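Local coordinates for endoglucanase (Ruminococcus champanellensis, PDB 6WQV), which probably hydrolyses internal bonds of cellulose and related plant polysaccharides as a broad-specificity family 5 glycosidase, here with cellotriose bound, at residues Q271-S276 and V284-F289; S187-F192 and N223-P228; G69-V74 and E347-M352; A141-I146 and N194-T199. All coordinates share one frame; numbering follows the deposited sequence.

Interaction 1. Residues Q271-S276 and V284-F289; sequences QEIYNS and VIIGQF. Unlike the reference sequence in segment 284-289: Gln288 (reference Glu). With GLC (alpha-D-glucopyranose), chain E.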
loop_
_atom_site.group_PDB
_atom_site.type_symbol
_atom_site.label_atom_id
_atom_site.label_comp_id
_atom_site.label_asym_id
_atom_site.label_seq_id
_atom_site.Cartn_x
_atom_site.Cartn_y
_atom_site.Cartn_z
ATOM N N GLN A 271 8.330 -13.089 11.764
ATOM C CA GLN A 271 8.916 -12.733 13.052
ATOM C C GLN A 271 9.906 -11.584 12.916
ATOM O O GLN A 271 10.026 -10.757 13.828
ATOM C CB GLN A 271 9.605 -13.958 13.656
ATOM C CG GLN A 271 10.271 -13.730 14.996
ATOM C CD GLN A 271 10.937 -14.991 15.537
ATOM O OE1 GLN A 271 10.488 -15.561 16.533
ATOM N NE2 GLN A 271 12.008 -15.431 14.882
ATOM N N GLU A 272 10.613 -11.504 11.784
ATOM C CA GLU A 272 11.564 -10.410 11.593
ATOM C C GLU A 272 10.845 -9.067 11.500
ATOM O O GLU A 272 11.348 -8.053 12.003
ATOM C CB GLU A 272 12.396 -10.644 10.332
ATOM C CG GLU A 272 13.459 -11.708 10.476
ATOM C CD GLU A 272 14.511 -11.339 11.494
ATOM O OE1 GLU A 272 15.301 -10.411 11.221
ATOM O OE2 GLU A 272 14.540 -11.969 12.574
ATOM N N ILE A 273 9.690 -9.033 10.838
ATOM C CA ILE A 273 8.892 -7.809 10.808
ATOM C C ILE A 273 8.461 -7.429 12.217
ATOM O O ILE A 273 8.550 -6.263 12.623
ATOM C CB ILE A 273 7.689 -7.974 9.860
ATOM C CG1 ILE A 273 8.185 -8.281 8.443
ATOM C CG2 ILE A 273 6.812 -6.732 9.886
ATOM C CD1 ILE A 273 7.105 -8.700 7.459
ATOM N N TYR A 274 7.965 -8.404 12.981
ATOM C CA TYR A 274 7.576 -8.144 14.359
ATOM C C TYR A 274 8.751 -7.622 15.173
ATOM O O TYR A 274 8.635 -6.613 15.884
ATOM C CB TYR A 274 7.035 -9.437 14.970
ATOM C CG TYR A 274 6.733 -9.336 16.438
ATOM C CD1 TYR A 274 5.688 -8.549 16.895
ATOM C CD2 TYR A 274 7.488 -10.030 17.372
ATOM C CE1 TYR A 274 5.405 -8.454 18.243
ATOM C CE2 TYR A 274 7.211 -9.947 18.717
ATOM C CZ TYR A 274 6.175 -9.154 19.149
ATOM O OH TYR A 274 5.906 -9.071 20.496
ATOM N N ASN A 275 9.896 -8.302 15.087
ATOM C CA ASN A 275 11.037 -7.925 15.910
ATOM C C ASN A 275 11.579 -6.555 15.527
ATOM O O ASN A 275 12.072 -5.830 16.393
ATOM C CB ASN A 275 12.153 -8.957 15.778
ATOM C CG ASN A 275 11.865 -10.234 16.527
ATOM O OD1 ASN A 275 11.035 -10.265 17.435
ATOM N ND2 ASN A 275 12.565 -11.302 16.160
ATOM N N SER A 276 11.509 -6.199 14.241
ATOM C CA SER A 276 12.066 -4.931 13.773
ATOM C C SER A 276 11.211 -3.741 14.196
ATOM O O SER A 276 11.750 -2.652 14.439
ATOM C CB SER A 276 12.188 -4.964 12.246
ATOM O OG SER A 276 13.125 -5.937 11.812
ATOM N N VAL A 284 3.296 -1.661 12.810
ATOM C CA VAL A 284 3.639 -2.104 11.465
ATOM C C VAL A 284 2.473 -2.879 10.867
ATOM O O VAL A 284 1.746 -3.596 11.567
ATOM C CB VAL A 284 4.951 -2.935 11.447
ATOM C CG1 VAL A 284 4.808 -4.185 12.319
ATOM C CG2 VAL A 284 5.355 -3.283 10.023
ATOM N N ILE A 285 2.297 -2.726 9.560
ATOM C CA ILE A 285 1.263 -3.410 8.795
ATOM C C ILE A 285 1.917 -3.980 7.546
ATOM O O ILE A 285 2.871 -3.406 7.012
ATOM C CB ILE A 285 0.105 -2.453 8.431
ATOM C CG1 ILE A 285 -1.073 -3.219 7.833
ATOM C CG2 ILE A 285 0.591 -1.360 7.462
ATOM C CD1 ILE A 285 -2.355 -2.414 7.783
ATOM N N ILE A 286 1.429 -5.136 7.095
ATOM C CA ILE A 286 1.841 -5.696 5.804
ATOM C C ILE A 286 0.838 -5.169 4.783
ATOM O O ILE A 286 -0.252 -5.716 4.590
ATOM C CB ILE A 286 1.950 -7.221 5.833
ATOM C CG1 ILE A 286 3.112 -7.627 6.743
ATOM C CG2 ILE A 286 2.152 -7.767 4.416
ATOM C CD1 ILE A 286 3.128 -9.079 7.142
ATOM N N GLY A 287 1.204 -4.056 4.134
ATOM C CA GLY A 287 0.287 -3.362 3.250
ATOM C C GLY A 287 0.107 -4.009 1.904
ATOM O O GLY A 287 -0.857 -3.678 1.202
ATOM N N GLN A 288 1.010 -4.920 1.533
ATOM C CA GLN A 288 0.815 -5.794 0.384
ATOM C C GLN A 288 1.446 -7.148 0.659
ATOM O O GLN A 288 2.600 -7.218 1.098
ATOM C CB GLN A 288 1.475 -5.240 -0.879
ATOM C CG GLN A 288 0.950 -3.910 -1.370
ATOM C CD GLN A 288 1.583 -3.475 -2.693
ATOM O OE1 GLN A 288 1.633 -2.290 -3.008
ATOM N NE2 GLN A 288 2.063 -4.437 -3.470
ATOM N N PHE A 289 0.700 -8.213 0.369
ATOM C CA PHE A 289 1.228 -9.571 0.259
ATOM C C PHE A 289 0.347 -10.286 -0.766
ATOM O O PHE A 289 -0.738 -9.812 -1.125
ATOM C CB PHE A 289 1.247 -10.309 1.620
ATOM C CG PHE A 289 -0.076 -10.893 1.998
ATOM C CD1 PHE A 289 -1.126 -10.061 2.319
ATOM C CD2 PHE A 289 -0.291 -12.266 1.999
ATOM C CE1 PHE A 289 -2.357 -10.575 2.629
ATOM C CE2 PHE A 289 -1.530 -12.784 2.317
ATOM C CZ PHE A 289 -2.559 -11.938 2.631
HETATM C C1 GLC E . 4.869 -3.869 -5.131
HETATM C C2 GLC E . 4.006 -2.829 -5.819
HETATM C C3 GLC E . 2.867 -3.257 -6.641
HETATM C C4 GLC E . 3.252 -4.426 -7.516
HETATM C C5 GLC E . 3.649 -5.550 -6.588
HETATM C C6 GLC E . 3.861 -6.891 -7.269
HETATM O O1 GLC E . 4.524 -4.218 -3.855
HETATM O O2 GLC E . 3.618 -1.860 -4.798
HETATM O O3 GLC E . 2.484 -2.104 -7.479
HETATM O O4 GLC E . 2.141 -4.772 -8.350
HETATM O O5 GLC E . 4.916 -5.181 -5.911
HETATM O O6 GLC E . 4.897 -6.846 -8.151
#

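Interaction 2. Residues S187-F192 and N223-P228; sequences SYNQTF and NDFVLP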
loop_
_atom_site.group_PDB
_atom_site.type_symbol
_atom_site.label_atom_id
_atom_site.label_comp_id
_atom_site.label_asym_id
_atom_site.label_seq_id
_atom_site.Cartn_x
_atom_site.Cartn_y
_atom_site.Cartn_z
ATOM N N SER A 187 14.147 11.638 4.975
ATOM C CA SER A 187 13.739 13.023 4.760
ATOM C C SER A 187 12.375 13.099 4.085
ATOM O O SER A 187 11.528 13.916 4.465
ATOM C CB SER A 187 14.789 13.741 3.909
ATOM O OG SER A 187 14.428 15.085 3.649
ATOM N N TYR A 188 12.153 12.260 3.070
ATOM C CA TYR A 188 10.879 12.279 2.357
ATOM C C TYR A 188 9.722 11.903 3.279
ATOM O O TYR A 188 8.657 12.534 3.236
ATOM C CB TYR A 188 10.936 11.325 1.160
ATOM C CG TYR A 188 11.914 11.689 0.049
ATOM C CD1 TYR A 188 12.492 12.952 -0.038
ATOM C CD2 TYR A 188 12.254 10.754 -0.923
ATOM C CE1 TYR A 188 13.385 13.269 -1.067
ATOM C CE2 TYR A 188 13.137 11.065 -1.958
ATOM C CZ TYR A 188 13.698 12.323 -2.022
ATOM O OH TYR A 188 14.583 12.649 -3.025
ATOM N N ASN A 189 9.904 10.874 4.116
ATOM C CA ASN A 189 8.843 10.516 5.055
ATOM C C ASN A 189 8.589 11.646 6.047
ATOM O O ASN A 189 7.433 11.916 6.410
ATOM C CB ASN A 189 9.186 9.224 5.800
ATOM C CG ASN A 189 8.885 7.984 4.994
ATOM O OD1 ASN A 189 7.970 7.977 4.171
ATOM N ND2 ASN A 189 9.650 6.925 5.229
ATOM N N GLN A 190 9.656 12.312 6.509
ATOM C CA GLN A 190 9.491 13.424 7.442
ATOM C C GLN A 190 8.721 14.567 6.791
ATOM O O GLN A 190 7.830 15.165 7.410
ATOM C CB GLN A 190 10.855 13.908 7.933
ATOM C CG GLN A 190 10.758 15.005 8.969
ATOM C CD GLN A 190 10.155 14.514 10.273
ATOM O OE1 GLN A 190 10.795 13.781 11.029
ATOM N NE2 GLN A 190 8.910 14.908 10.537
ATOM N N THR A 191 9.037 14.879 5.534
ATOM C CA THR A 191 8.302 15.924 4.827
ATOM C C THR A 191 6.825 15.579 4.726
ATOM O O THR A 191 5.958 16.427 4.959
ATOM C CB THR A 191 8.900 16.117 3.435
ATOM O OG1 THR A 191 10.242 16.599 3.573
ATOM C CG2 THR A 191 8.087 17.106 2.625
ATOM N N PHE A 192 6.518 14.334 4.353
ATOM C CA PHE A 192 5.126 13.911 4.251
ATOM C C PHE A 192 4.374 14.157 5.553
ATOM O O PHE A 192 3.277 14.729 5.557
ATOM C CB PHE A 192 5.087 12.429 3.845
ATOM C CG PHE A 192 3.807 11.718 4.205
ATOM C CD1 PHE A 192 2.608 12.045 3.591
ATOM C CD2 PHE A 192 3.815 10.704 5.149
ATOM C CE1 PHE A 192 1.431 11.370 3.931
ATOM C CE2 PHE A 192 2.654 10.030 5.493
ATOM C CZ PHE A 192 1.462 10.364 4.883
ATOM N N ASN A 223 17.864 -0.917 9.880
ATOM C CA ASN A 223 18.870 -0.235 10.691
ATOM C C ASN A 223 19.009 1.233 10.307
ATOM O O ASN A 223 19.299 2.071 11.170
ATOM C CB ASN A 223 20.209 -0.962 10.592
ATOM C CG ASN A 223 20.214 -2.267 11.371
ATOM O OD1 ASN A 223 19.385 -2.470 12.261
ATOM N ND2 ASN A 223 21.147 -3.156 11.043
ATOM N N ASP A 224 18.794 1.568 9.040
ATOM C CA ASP A 224 18.941 2.938 8.565
ATOM C C ASP A 224 17.639 3.724 8.579
ATOM O O ASP A 224 17.651 4.918 8.260
ATOM C CB ASP A 224 19.513 2.944 7.139
ATOM C CG ASP A 224 20.987 2.593 7.096
ATOM O OD1 ASP A 224 21.534 2.161 8.136
ATOM O OD2 ASP A 224 21.602 2.754 6.019
ATOM N N PHE A 225 16.518 3.084 8.923
ATOM C CA PHE A 225 15.219 3.734 8.954
ATOM C C PHE A 225 15.055 4.569 10.222
ATOM O O PHE A 225 15.404 4.137 11.319
ATOM C CB PHE A 225 14.116 2.665 8.899
ATOM C CG PHE A 225 12.714 3.219 8.968
ATOM C CD1 PHE A 225 12.082 3.690 7.833
ATOM C CD2 PHE A 225 12.023 3.246 10.172
ATOM C CE1 PHE A 225 10.800 4.199 7.897
ATOM C CE2 PHE A 225 10.742 3.754 10.236
ATOM C CZ PHE A 225 10.134 4.236 9.100
ATOM N N VAL A 226 14.500 5.770 10.055
ATOM C CA VAL A 226 14.158 6.663 11.161
ATOM C C VAL A 226 12.669 6.987 11.048
ATOM O O VAL A 226 12.225 7.533 10.034
ATOM C CB VAL A 226 14.992 7.956 11.113
ATOM C CG1 VAL A 226 14.529 8.944 12.182
ATOM C CG2 VAL A 226 16.478 7.665 11.282
ATOM N N LEU A 227 11.902 6.658 12.081
ATOM C CA LEU A 227 10.492 7.044 12.075
ATOM C C LEU A 227 10.399 8.562 12.178
ATOM O O LEU A 227 11.079 9.159 13.026
ATOM C CB LEU A 227 9.764 6.398 13.249
ATOM C CG LEU A 227 8.235 6.373 13.190
ATOM C CD1 LEU A 227 7.727 5.442 12.112
ATOM C CD2 LEU A 227 7.692 5.997 14.572
ATOM N N PRO A 228 9.589 9.221 11.345
ATOM C CA PRO A 228 9.486 10.685 11.427
ATOM C C PRO A 228 9.107 11.162 12.822
ATOM O O PRO A 228 8.386 10.485 13.560
ATOM C CB PRO A 228 8.378 11.025 10.423
ATOM C CG PRO A 228 8.371 9.921 9.475
ATOM C CD PRO A 228 8.809 8.682 10.219
HETATM O O HOH W 1 11.628 7.336 7.333
#

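Interaction 3. Residues G69-V74 and E347-M352; sequences GGFNTV and ELLEAM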
loop_
_atom_site.group_PDB
_atom_site.type_symbol
_atom_site.label_atom_id
_atom_site.label_comp_id
_atom_site.label_asym_id
_atom_site.label_seq_id
_atom_site.Cartn_x
_atom_site.Cartn_y
_atom_site.Cartn_z
ATOM N N GLY A 69 -16.899 -10.548 1.374
ATOM C CA GLY A 69 -15.973 -11.657 1.457
ATOM C C GLY A 69 -15.180 -11.721 2.742
ATOM O O GLY A 69 -14.503 -12.727 2.980
ATOM N N GLY A 70 -15.246 -10.684 3.572
ATOM C CA GLY A 70 -14.617 -10.708 4.880
ATOM C C GLY A 70 -13.571 -9.638 5.101
ATOM O O GLY A 70 -13.017 -9.567 6.206
ATOM N N PHE A 71 -13.267 -8.801 4.114
ATOM C CA PHE A 71 -12.302 -7.721 4.307
ATOM C C PHE A 71 -13.009 -6.518 4.921
ATOM O O PHE A 71 -14.154 -6.224 4.581
ATOM C CB PHE A 71 -11.714 -7.323 2.947
ATOM C CG PHE A 71 -10.961 -8.434 2.248
ATOM C CD1 PHE A 71 -9.636 -8.698 2.559
ATOM C CD2 PHE A 71 -11.570 -9.204 1.267
ATOM C CE1 PHE A 71 -8.948 -9.717 1.925
ATOM C CE2 PHE A 71 -10.871 -10.217 0.622
ATOM C CZ PHE A 71 -9.567 -10.474 0.958
ATOM N N ASN A 72 -12.340 -5.814 5.838
ATOM C CA ASN A 72 -12.894 -4.568 6.363
ATOM C C ASN A 72 -12.048 -3.337 6.042
ATOM O O ASN A 72 -12.350 -2.243 6.536
ATOM C CB ASN A 72 -13.212 -4.675 7.860
ATOM C CG ASN A 72 -12.031 -4.396 8.753
ATOM O OD1 ASN A 72 -10.878 -4.405 8.324
ATOM N ND2 ASN A 72 -12.314 -4.164 10.026
ATOM N N THR A 73 -11.032 -3.481 5.188
ATOM C CA THR A 73 -10.079 -2.425 4.862
ATOM C C THR A 73 -9.737 -2.544 3.386
ATOM O O THR A 73 -9.526 -3.652 2.884
ATOM C CB THR A 73 -8.809 -2.610 5.706
ATOM O OG1 THR A 73 -9.119 -2.443 7.090
ATOM C CG2 THR A 73 -7.728 -1.617 5.333
ATOM N N VAL A 74 -9.699 -1.409 2.697
ATOM C CA VAL A 74 -9.279 -1.353 1.300
ATOM C C VAL A 74 -8.146 -0.343 1.175
ATOM O O VAL A 74 -8.286 0.817 1.583
ATOM C CB VAL A 74 -10.430 -0.994 0.348
ATOM C CG1 VAL A 74 -9.914 -0.797 -1.071
ATOM C CG2 VAL A 74 -11.494 -2.075 0.396
ATOM N N GLU A 347 -11.292 -21.443 -2.166
ATOM C CA GLU A 347 -10.586 -22.170 -1.113
ATOM C C GLU A 347 -9.476 -21.314 -0.515
ATOM O O GLU A 347 -9.188 -21.413 0.684
ATOM C CB GLU A 347 -10.012 -23.468 -1.668
ATOM C CG GLU A 347 -11.045 -24.512 -2.058
ATOM C CD GLU A 347 -10.419 -25.863 -2.352
ATOM O OE1 GLU A 347 -9.247 -26.078 -1.965
ATOM O OE2 GLU A 347 -11.093 -26.709 -2.975
ATOM N N LEU A 348 -8.847 -20.484 -1.341
ATOM C CA LEU A 348 -7.812 -19.586 -0.849
ATOM C C LEU A 348 -8.412 -18.468 -0.008
ATOM O O LEU A 348 -7.880 -18.141 1.064
ATOM C CB LEU A 348 -7.034 -19.024 -2.034
ATOM C CG LEU A 348 -5.993 -17.945 -1.742
ATOM C CD1 LEU A 348 -4.944 -18.432 -0.774
ATOM C CD2 LEU A 348 -5.350 -17.498 -3.055
ATOM N N LEU A 349 -9.516 -17.873 -0.466
ATOM C CA LEU A 349 -10.221 -16.886 0.349
ATOM C C LEU A 349 -10.578 -17.471 1.713
ATOM O O LEU A 349 -10.313 -16.862 2.755
ATOM C CB LEU A 349 -11.475 -16.391 -0.378
ATOM C CG LEU A 349 -12.275 -15.295 0.328
ATOM C CD1 LEU A 349 -11.478 -13.998 0.351
ATOM C CD2 LEU A 349 -13.628 -15.080 -0.337
ATOM N N GLU A 350 -11.172 -18.666 1.729
ATOM C CA GLU A 350 -11.540 -19.305 2.990
ATOM C C GLU A 350 -10.321 -19.509 3.883
ATOM O O GLU A 350 -10.396 -19.336 5.105
ATOM C CB GLU A 350 -12.222 -20.641 2.683
ATOM C CG GLU A 350 -12.561 -21.514 3.871
ATOM C CD GLU A 350 -13.146 -22.864 3.455
ATOM O OE1 GLU A 350 -12.465 -23.637 2.742
ATOM O OE2 GLU A 350 -14.301 -23.145 3.833
ATOM N N ALA A 351 -9.189 -19.884 3.288
ATOM C CA ALA A 351 -7.979 -20.107 4.067
ATOM C C ALA A 351 -7.529 -18.834 4.775
ATOM O O ALA A 351 -7.091 -18.880 5.928
ATOM C CB ALA A 351 -6.876 -20.632 3.151
ATOM N N MET A 352 -7.636 -17.691 4.106
ATOM C CA MET A 352 -7.182 -16.443 4.706
ATOM C C MET A 352 -8.197 -15.849 5.668
ATOM O O MET A 352 -7.826 -15.010 6.496
ATOM C CB MET A 352 -6.821 -15.458 3.601
ATOM C CG MET A 352 -5.658 -15.966 2.781
ATOM S SD MET A 352 -5.072 -14.786 1.577
ATOM C CE MET A 352 -6.549 -14.636 0.570
#

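Interaction 4. Residues A141-I146 and N194-T199; sequences AIWTQI and NTVRAT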
loop_
_atom_site.group_PDB
_atom_site.type_symbol
_atom_site.label_atom_id
_atom_site.label_comp_id
_atom_site.label_asym_id
_atom_site.label_seq_id
_atom_site.Cartn_x
_atom_site.Cartn_y
_atom_site.Cartn_z
ATOM N N ALA A 141 4.044 19.734 -2.226
ATOM C CA ALA A 141 3.013 20.320 -3.073
ATOM C C ALA A 141 1.853 19.358 -3.299
ATOM O O ALA A 141 0.684 19.761 -3.232
ATOM C CB ALA A 141 3.604 20.765 -4.413
ATOM N N ILE A 142 2.155 18.086 -3.569
ATOM C CA ILE A 142 1.071 17.156 -3.861
ATOM C C ILE A 142 0.365 16.710 -2.582
ATOM O O ILE A 142 -0.862 16.597 -2.554
ATOM C CB ILE A 142 1.507 15.973 -4.751
ATOM C CG1 ILE A 142 2.508 15.047 -4.067
ATOM C CG2 ILE A 142 2.067 16.478 -6.080
ATOM C CD1 ILE A 142 2.685 13.737 -4.844
ATOM N N TRP A 143 1.113 16.450 -1.503
ATOM C CA TRP A 143 0.474 16.039 -0.248
ATOM C C TRP A 143 -0.384 17.147 0.362
ATOM O O TRP A 143 -1.416 16.851 0.975
ATOM C CB TRP A 143 1.470 15.412 0.740
ATOM C CG TRP A 143 1.535 13.903 0.539
ATOM C CD1 TRP A 143 2.585 13.176 0.067
ATOM C CD2 TRP A 143 0.463 12.971 0.749
ATOM N NE1 TRP A 143 2.242 11.841 -0.010
ATOM C CE2 TRP A 143 0.942 11.695 0.403
ATOM C CE3 TRP A 143 -0.853 13.096 1.209
ATOM C CZ2 TRP A 143 0.155 10.551 0.506
ATOM C CZ3 TRP A 143 -1.633 11.959 1.310
ATOM C CH2 TRP A 143 -1.128 10.705 0.964
ATOM N N THR A 144 -0.022 18.421 0.191
ATOM C CA THR A 144 -0.927 19.476 0.641
ATOM C C THR A 144 -2.266 19.369 -0.079
ATOM O O THR A 144 -3.329 19.457 0.552
ATOM C CB THR A 144 -0.300 20.861 0.455
ATOM O OG1 THR A 144 0.846 20.973 1.305
ATOM C CG2 THR A 144 -1.287 21.969 0.823
ATOM N N GLN A 145 -2.237 19.117 -1.392
ATOM C CA GLN A 145 -3.475 19.010 -2.166
ATOM C C GLN A 145 -4.296 17.791 -1.755
ATOM O O GLN A 145 -5.522 17.875 -1.622
ATOM C CB GLN A 145 -3.157 18.946 -3.661
ATOM C CG GLN A 145 -2.642 20.228 -4.255
ATOM C CD GLN A 145 -2.185 20.051 -5.682
ATOM O OE1 GLN A 145 -3.002 19.966 -6.603
ATOM N NE2 GLN A 145 -0.872 19.983 -5.880
ATOM N N ILE A 146 -3.646 16.636 -1.593
ATOM C CA ILE A 146 -4.380 15.432 -1.212
ATOM C C ILE A 146 -4.944 15.588 0.192
ATOM O O ILE A 146 -6.121 15.300 0.444
ATOM C CB ILE A 146 -3.489 14.179 -1.321
ATOM C CG1 ILE A 146 -2.997 14.004 -2.761
ATOM C CG2 ILE A 146 -4.245 12.947 -0.813
ATOM C CD1 ILE A 146 -1.826 13.028 -2.910
ATOM N N ASN A 194 5.111 16.185 8.081
ATOM C CA ASN A 194 4.979 17.618 8.353
ATOM C C ASN A 194 3.907 18.247 7.475
ATOM O O ASN A 194 3.145 19.112 7.931
ATOM C CB ASN A 194 6.311 18.331 8.107
ATOM C CG ASN A 194 7.390 17.943 9.104
ATOM O OD1 ASN A 194 7.109 17.429 10.184
ATOM N ND2 ASN A 194 8.641 18.196 8.735
ATOM N N THR A 195 3.853 17.848 6.198
ATOM C CA THR A 195 2.916 18.443 5.248
ATOM C C THR A 195 1.476 18.157 5.651
ATOM O O THR A 195 0.610 19.039 5.578
ATOM C CB THR A 195 3.215 17.895 3.849
ATOM O OG1 THR A 195 4.519 18.324 3.424
ATOM C CG2 THR A 195 2.158 18.329 2.820
ATOM N N VAL A 196 1.201 16.932 6.101
ATOM C CA VAL A 196 -0.153 16.590 6.508
ATOM C C VAL A 196 -0.533 17.323 7.789
ATOM O O VAL A 196 -1.629 17.888 7.892
ATOM C CB VAL A 196 -0.279 15.062 6.653
ATOM C CG1 VAL A 196 -1.605 14.707 7.308
ATOM C CG2 VAL A 196 -0.134 14.370 5.304
ATOM N N ARG A 197 0.365 17.350 8.783
ATOM C CA ARG A 197 0.009 17.956 10.064
ATOM C C ARG A 197 -0.237 19.454 9.926
ATOM O O ARG A 197 -1.013 20.031 10.699
ATOM C CB ARG A 197 1.088 17.682 11.113
ATOM C CG ARG A 197 1.362 16.215 11.394
ATOM C CD ARG A 197 0.093 15.463 11.801
ATOM N NE ARG A 197 0.434 14.114 12.241
ATOM C CZ ARG A 197 -0.373 13.067 12.151
ATOM N NH1 ARG A 197 -1.595 13.195 11.630
ATOM N NH2 ARG A 197 0.049 11.885 12.581
ATOM N N ALA A 198 0.406 20.093 8.944
ATOM C CA ALA A 198 0.255 21.520 8.704
ATOM C C ALA A 198 -1.141 21.906 8.242
ATOM O O ALA A 198 -1.445 23.107 8.196
ATOM C CB ALA A 198 1.286 21.947 7.655
ATOM N N THR A 199 -1.991 20.943 7.896
ATOM C CA THR A 199 -3.361 21.248 7.497
ATOM C C THR A 199 -4.338 21.198 8.663
ATOM O O THR A 199 -5.490 21.607 8.499
ATOM C CB THR A 199 -3.836 20.328 6.364
ATOM O OG1 THR A 199 -3.860 18.958 6.792
ATOM C CG2 THR A 199 -2.913 20.454 5.162
HETATM O O HOH W 2 0.700 21.342 4.026
#

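Interaction 1. Residues Q271-S276 and V284-F289
The backbones of Ile273, on helix 263-278, and Val284, on strand 284-289, run as helix against strand with 7.8 Å between the CA atom of Ile273 and the CA atom of Val284, so the gap is bridged by side chains. The helix packs on the outside of the (beta/alpha)8 barrel, and the chain enters the strand a few residues after leaving it. Ile273 turns its CB toward the strand and divides its two branches between two residues. Its CG2, opposite the backbone N (chi1 -60° for the CG1 branch), meets Val284 CG2 at 3.7 Å, with Val284 CG1 close beside. The longer branch carries CD1 to within 4.0 Å of Ile286 CD1. Against both partners the isoleucine lies roughly crosswise, and it also touches Ile240 of the adjacent strand 236-241. An alanine here would remove both branches and is likely to open a gap over the methyls of Val284 and Ile286. At the far end of the same strand the character changes: the extended chain of Gln288, a glutamate in the reference sequence, presents OE1 to the glucose hydroxyl O2 at 2.7 Å, while Arg75 and Tyr243 also bond its amide. The helix-strand contact itself contains no hydrogen bond; its cohesion is apolar and depends on complementary shape, while Gln288 on the same strand bonds the glucose.

Interaction 2. Residues S187-F192 and N223-P228
Asn189 and Gln190 of helix 179-197 receive Pro228 in a (beta/alpha)8 barrel, where residues 223-228 run from helix 219-223 toward strand 236-241. The proline points its ring at the helix and is met by both residues. Its CG lies 3.8 Å from Asn189 CB, close to the carbonyl oxygen of the same residue. Gln190 and the proline run past each other in opposite senses: the glutamine leaves the helix with CG opposite the backbone N (chi1 -176°) and then folds at chi2 (67°), bringing its amide alongside Pro228. Its OE1 thereby comes 3.4 Å from Pro228 CA and accepts a hydrogen bond from the backbone N of Thr229, the next residue of the loop. A leucine in its place would lack this acceptor, and the Thr229 N-H would probably be left without that mate just where the loop passes the helix. Phe225 approaches from another part of the loop; the Phe225 and Asn189 side chains run nearly perpendicular, and the amide is inclined 67° to the phenyl ring. Asn189 ND2 reaches Phe225 CE1 only at 4.0 Å, in an oblique approach; ND2 instead donates to Pro211 O and to a water. That water accepts from Asn189 ND2 at 2.9 Å and lies 2.8 Å from Val226 O.

Interaction 3. Residues G69-V74 and E347-M352
Phe71 and Leu349 join two parts of the (beta/alpha)8 barrel that are far apart in sequence but next to each other where the barrel closes: the turn between helix 60-68 and strand 73-76, and the C-terminal helix 346-353. The close side of the contact is buried and apolar. Leu349 CD1 approaches the Phe71 ring obliquely at its outer carbons, 3.8 Å from CE2 and slightly farther from CZ. The leucine gets there with CG opposite its backbone N (chi1 -177°), a torsion that carries both methyls out from the helix toward the turn. Behind this contact Phe71 also meets the ring of Trp27 and the side chain of Ile25, so the leucine adds to an apolar cluster at the first strand. On the looser side the partner is backbone. Gly69 offers no side chain, and the turn is closed by Gly70, whose positive phi (120°) belongs to the Schellman motif ending helix 60-68; a CB there would be pressed against the preceding carbonyl oxygen. Farther round the C-terminal helix, Glu347 and Glu350 are exposed to solvent, with Glu350 directed away from the turn. No hydrogen bond spans the two segments, and at the looser margin Leu349 CD2 stands 4.2 Å from Gly69 O.

Interaction 4. Residues A141-I146 and N194-T199
Trp143 and Thr144 of helix 129-149 grip Thr195 of helix 179-197, and the tryptophan spans the depth of the contact. Its CB meets the methyl CG2 of Thr195 at 3.6 Å. Beyond it the indole turns inward from the second helix, at an unusual chi1 of -91°, yet CE3 remains 4.3 Å from Val196 CG2. Ile146 CD1, from the next turn of its own helix, sits above one face of the indole, nearer its edge than its centre. At the tip, NE1 donates to the carbonyl oxygen of Gly161, so the buried N-H is satisfied. Thr195 CG2 also presses 3.3 Å from Thr144 OG1, the two threonines crossing nearly at right angles. Their hydroxyls do not bond to each other: Thr144 OG1 is hydrogen-bonded to Asp140 O, while Thr195 OG1 pairs with Thr191 O and Asp140 OD1. A water ties the helices together instead, donating to Thr144 OG1 at 2.7 Å and to Thr195 O at 2.8 Å. The two helices are thus neighbours in the outer layer of the barrel, with Trp143 reaching inward to Gly161, just past strand 157-160, and Val196 resting on Leu208 of strand 208-211.

How the interactions relate
All four contacts lie within one (beta/alpha)8 barrel, joining its helices, loops and strands. Interactions 2 and 4 share helix 179-197; their centres are 16 Å apart, their segments alternate along the chain, and they meet where Phe192 CE1 packs 3.6 Å from Trp143 CE2. Interaction 1 follows both in sequence. Interaction 3 encloses the other three, bringing the C-terminal helix back to the turn before the second strand. Its centre lies about 32 Å from that of interaction 2, across the chain's centre; in one of the two conformers of Met352, its SD comes 3.9 Å from Phe289 CZ of interaction 1. Short-range interaction 1 and long-range interaction 3 both reach the eight-stranded sheet, whose strand 284-289 carries Gln288 to the sugar.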